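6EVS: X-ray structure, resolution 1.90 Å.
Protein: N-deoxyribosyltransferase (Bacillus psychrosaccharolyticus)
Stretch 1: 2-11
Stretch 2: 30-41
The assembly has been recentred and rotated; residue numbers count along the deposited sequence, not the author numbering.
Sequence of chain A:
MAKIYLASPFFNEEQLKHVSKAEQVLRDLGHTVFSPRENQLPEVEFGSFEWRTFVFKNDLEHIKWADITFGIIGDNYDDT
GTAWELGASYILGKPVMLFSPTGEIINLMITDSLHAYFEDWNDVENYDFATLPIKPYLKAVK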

# COMPACT_ATOMS: atom_id res chain seq x y z
N ALA A 2 10.02 -19.58 7.55
CA ALA A 2 9.70 -18.27 7.00
C ALA A 2 10.84 -17.75 6.12
O ALA A 2 12.00 -18.14 6.32
CB ALA A 2 9.41 -17.28 8.13
N LYS A 3 10.51 -16.89 5.16
CA LYS A 3 11.51 -16.12 4.44
C LYS A 3 11.85 -14.88 5.25
O LYS A 3 10.95 -14.16 5.71
CB LYS A 3 11.01 -15.73 3.05
CG LYS A 3 10.45 -16.89 2.23
CD LYS A 3 9.95 -16.42 0.86
CE LYS A 3 8.45 -16.16 0.83
NZ LYS A 3 8.00 -15.52 -0.46
N ILE A 4 13.14 -14.62 5.45
CA ILE A 4 13.59 -13.57 6.35
C ILE A 4 14.58 -12.67 5.63
O ILE A 4 15.55 -13.16 5.04
CB ILE A 4 14.22 -14.14 7.63
CG1 ILE A 4 13.19 -14.96 8.43
CG2 ILE A 4 14.82 -13.00 8.46
CD1 ILE A 4 13.78 -15.55 9.74
N TYR A 5 14.34 -11.36 5.67
CA TYR A 5 15.33 -10.39 5.20
C TYR A 5 16.19 -9.96 6.38
O TYR A 5 15.66 -9.40 7.35
CB TYR A 5 14.63 -9.18 4.59
CG TYR A 5 15.59 -8.19 3.94
CD1 TYR A 5 15.90 -8.28 2.58
CD2 TYR A 5 16.18 -7.16 4.69
CE1 TYR A 5 16.80 -7.37 1.98
CE2 TYR A 5 17.05 -6.26 4.09
CZ TYR A 5 17.37 -6.37 2.75
OH TYR A 5 18.22 -5.44 2.19
N LEU A 6 17.51 -10.14 6.27
CA LEU A 6 18.41 -9.82 7.40
C LEU A 6 18.91 -8.39 7.20
O LEU A 6 19.80 -8.14 6.37
CB LEU A 6 19.54 -10.83 7.47
CG LEU A 6 20.60 -10.62 8.54
CD1 LEU A 6 19.93 -10.51 9.91
CD2 LEU A 6 21.58 -11.78 8.48
N ALA A 7 18.32 -7.44 7.92
CA ALA A 7 18.71 -6.03 7.83
C ALA A 7 19.80 -5.72 8.87
O ALA A 7 19.52 -5.66 10.07
CB ALA A 7 17.52 -5.10 8.03
N SER A 8 21.01 -5.43 8.39
CA SER A 8 22.11 -5.11 9.30
C SER A 8 23.26 -4.50 8.51
O SER A 8 23.45 -4.85 7.34
CB SER A 8 22.62 -6.36 10.03
OG SER A 8 23.86 -6.07 10.72
N PRO A 9 24.06 -3.61 9.10
CA PRO A 9 25.33 -3.25 8.47
C PRO A 9 26.25 -4.45 8.45
O PRO A 9 26.06 -5.43 9.17
CB PRO A 9 25.88 -2.13 9.37
CG PRO A 9 25.27 -2.40 10.73
CD PRO A 9 23.86 -2.93 10.40
N PHE A 10 27.28 -4.37 7.59
CA PHE A 10 28.24 -5.47 7.47
C PHE A 10 29.58 -4.92 7.01
O PHE A 10 30.25 -5.48 6.14
CB PHE A 10 27.75 -6.57 6.52
CG PHE A 10 27.20 -6.06 5.21
CD1 PHE A 10 28.01 -6.01 4.08
CD2 PHE A 10 25.88 -5.66 5.10
CE1 PHE A 10 27.52 -5.55 2.87
CE2 PHE A 10 25.37 -5.20 3.89
CZ PHE A 10 26.19 -5.15 2.77
N PHE A 11 30.00 -3.81 7.62
CA PHE A 11 31.08 -2.99 7.07
C PHE A 11 32.35 -3.04 7.89
O PHE A 11 33.38 -2.55 7.40
CB PHE A 11 30.61 -1.53 6.93
CG PHE A 11 29.25 -1.40 6.32
CD1 PHE A 11 28.90 -2.19 5.23
CD2 PHE A 11 28.31 -0.54 6.86
CE1 PHE A 11 27.62 -2.10 4.67
CE2 PHE A 11 27.04 -0.44 6.29
CZ PHE A 11 26.70 -1.23 5.21
N GLY A 30 15.86 -23.52 10.00
CA GLY A 30 15.15 -23.91 8.80
C GLY A 30 14.64 -22.76 7.95
O GLY A 30 13.99 -23.01 6.93
N HIS A 31 14.92 -21.52 8.33
CA HIS A 31 14.39 -20.38 7.60
C HIS A 31 15.23 -20.09 6.36
O HIS A 31 16.40 -20.45 6.27
CB HIS A 31 14.35 -19.15 8.51
CG HIS A 31 13.51 -19.34 9.73
ND1 HIS A 31 12.13 -19.49 9.67
CD2 HIS A 31 13.84 -19.42 11.04
CE1 HIS A 31 11.66 -19.65 10.90
NE2 HIS A 31 12.68 -19.61 11.74
N THR A 32 14.60 -19.43 5.39
CA THR A 32 15.28 -19.00 4.17
C THR A 32 15.65 -17.54 4.36
O THR A 32 14.78 -16.67 4.46
CB THR A 32 14.39 -19.19 2.94
OG1 THR A 32 14.05 -20.57 2.81
CG2 THR A 32 15.13 -18.74 1.68
N VAL A 33 16.95 -17.26 4.45
CA VAL A 33 17.43 -15.94 4.84
C VAL A 33 18.10 -15.29 3.64
O VAL A 33 19.04 -15.84 3.07
CB VAL A 33 18.42 -16.03 6.01
CG1 VAL A 33 18.88 -14.64 6.40
CG2 VAL A 33 17.76 -16.77 7.17
N PHE A 34 17.64 -14.08 3.28
CA PHE A 34 18.38 -13.24 2.34
C PHE A 34 19.32 -12.34 3.13
O PHE A 34 18.86 -11.52 3.94
CB PHE A 34 17.44 -12.39 1.48
CG PHE A 34 18.17 -11.47 0.52
CD1 PHE A 34 18.57 -11.93 -0.73
CD2 PHE A 34 18.46 -10.15 0.87
CE1 PHE A 34 19.21 -11.09 -1.65
CE2 PHE A 34 19.13 -9.30 -0.02
CZ PHE A 34 19.51 -9.78 -1.30
N SER A 35 20.62 -12.49 2.89
CA SER A 35 21.62 -11.73 3.63
C SER A 35 22.33 -10.78 2.68
O SER A 35 23.05 -11.24 1.79
CB SER A 35 22.64 -12.65 4.31
OG SER A 35 23.53 -11.88 5.13
N PRO A 36 22.11 -9.47 2.80
CA PRO A 36 22.61 -8.54 1.78
C PRO A 36 24.10 -8.66 1.50
O PRO A 36 24.51 -8.39 0.37
CB PRO A 36 22.26 -7.17 2.36
CG PRO A 36 20.95 -7.45 3.13
CD PRO A 36 21.20 -8.81 3.75
N ARG A 37 24.91 -9.07 2.48
CA ARG A 37 26.35 -9.16 2.26
C ARG A 37 26.72 -10.27 1.28
O ARG A 37 27.80 -10.21 0.67
CB ARG A 37 27.06 -9.38 3.60
CG ARG A 37 27.02 -10.81 4.10
CD ARG A 37 27.82 -10.99 5.36
NE ARG A 37 27.79 -12.37 5.82
CZ ARG A 37 28.82 -13.00 6.35
NH1 ARG A 37 29.98 -12.38 6.46
NH2 ARG A 37 28.69 -14.26 6.76
N GLU A 38 25.86 -11.29 1.13
CA GLU A 38 26.07 -12.35 0.16
C GLU A 38 25.59 -11.96 -1.23
O GLU A 38 25.67 -12.78 -2.14
CB GLU A 38 25.35 -13.64 0.58
CG GLU A 38 25.49 -14.03 2.05
CD GLU A 38 24.71 -15.30 2.38
OE1 GLU A 38 25.19 -16.10 3.22
OE2 GLU A 38 23.62 -15.51 1.80
N ASN A 39 25.09 -10.73 -1.39
CA ASN A 39 24.44 -10.30 -2.62
C ASN A 39 24.97 -8.95 -3.04
O ASN A 39 24.24 -8.02 -3.40
CB ASN A 39 22.93 -10.30 -2.39
CG ASN A 39 22.44 -11.68 -2.07
OD1 ASN A 39 22.22 -12.02 -0.90
ND2 ASN A 39 22.29 -12.50 -3.11
N GLN A 40 26.30 -8.82 -3.01
CA GLN A 40 26.99 -7.63 -3.48
C GLN A 40 27.27 -7.70 -4.98
O GLN A 40 27.91 -6.80 -5.52
CB GLN A 40 28.28 -7.44 -2.66
CG GLN A 40 27.94 -7.18 -1.18
CD GLN A 40 29.14 -7.00 -0.27
OE1 GLN A 40 29.80 -5.97 -0.27
NE2 GLN A 40 29.39 -8.01 0.56
N LEU A 41 26.78 -8.77 -5.64
CA LEU A 41 26.62 -8.94 -7.08
C LEU A 41 27.96 -9.23 -7.75
O LEU A 41 28.89 -8.43 -7.63
CB LEU A 41 25.94 -7.70 -7.68
CG LEU A 41 24.52 -7.61 -7.09
CD1 LEU A 41 23.68 -6.51 -7.74
CD2 LEU A 41 23.81 -8.95 -7.22

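Residues 3-7 and 32-34 lie side by side as parallel strands, their axes inclined at 28° and 4.7 Å apart at closest approach. Four backbone hydrogen bonds join them in the alternating pattern of a parallel ladder. Thr32 N donates to Ala2 O (3.0 Å), Ile4 N to Thr32 O (2.8 Å), Phe34 N to Ile4 O (2.9 Å) and Leu6 N to Phe34 O (3.0 Å). Ile4 and Phe34 thus each satisfy both their amide and their carbonyl across the pair, as Thr32 does. Two of these acceptors also receive CA-H...O contacts, Thr32 O from Lys3 CA at 3.3 Å and Ile4 O from Val33 CA at 3.4 Å.

At the N-terminal end of the ladder, Ala2 N donates to His31 ND1 (3.0 Å), which must therefore be unprotonated in this bond. Ala2 N lies near the plane of the imidazole, where the ND1 lone pair points, leaving the ring face free for Ile4 CD1, 4.2 Å from the ring centroid.

Ile4 and Val33 share one face of the sheet; Tyr5 and Phe34 share the other with Lys3 and Thr32. The Tyr5 and Phe34 rings are nearly parallel but slid apart, barely overlapping, with Tyr5 CE1 3.4 Å from Phe34 CD2. Tyr5 CZ approaches Pro36 CG at 3.8 Å, while the Tyr5 hydroxyl is hydrogen-bonded elsewhere in the structure, as are Lys3 NZ and Ser35 OG.

Beyond the strands, Pro36 has no amide hydrogen to offer, and Leu6 O meets its CD at 3.0 Å. The chain then turns through a 3-10 segment, with Glu38 N donating to Ser35 O (2.9 Å) and Asn39 N to Pro36 O (3.0 Å). Arg37 CB sits over a face of the Phe10 ring, 3.8 Å from its centroid, and Gln40 NE2 donates to Arg37 O (2.7 Å).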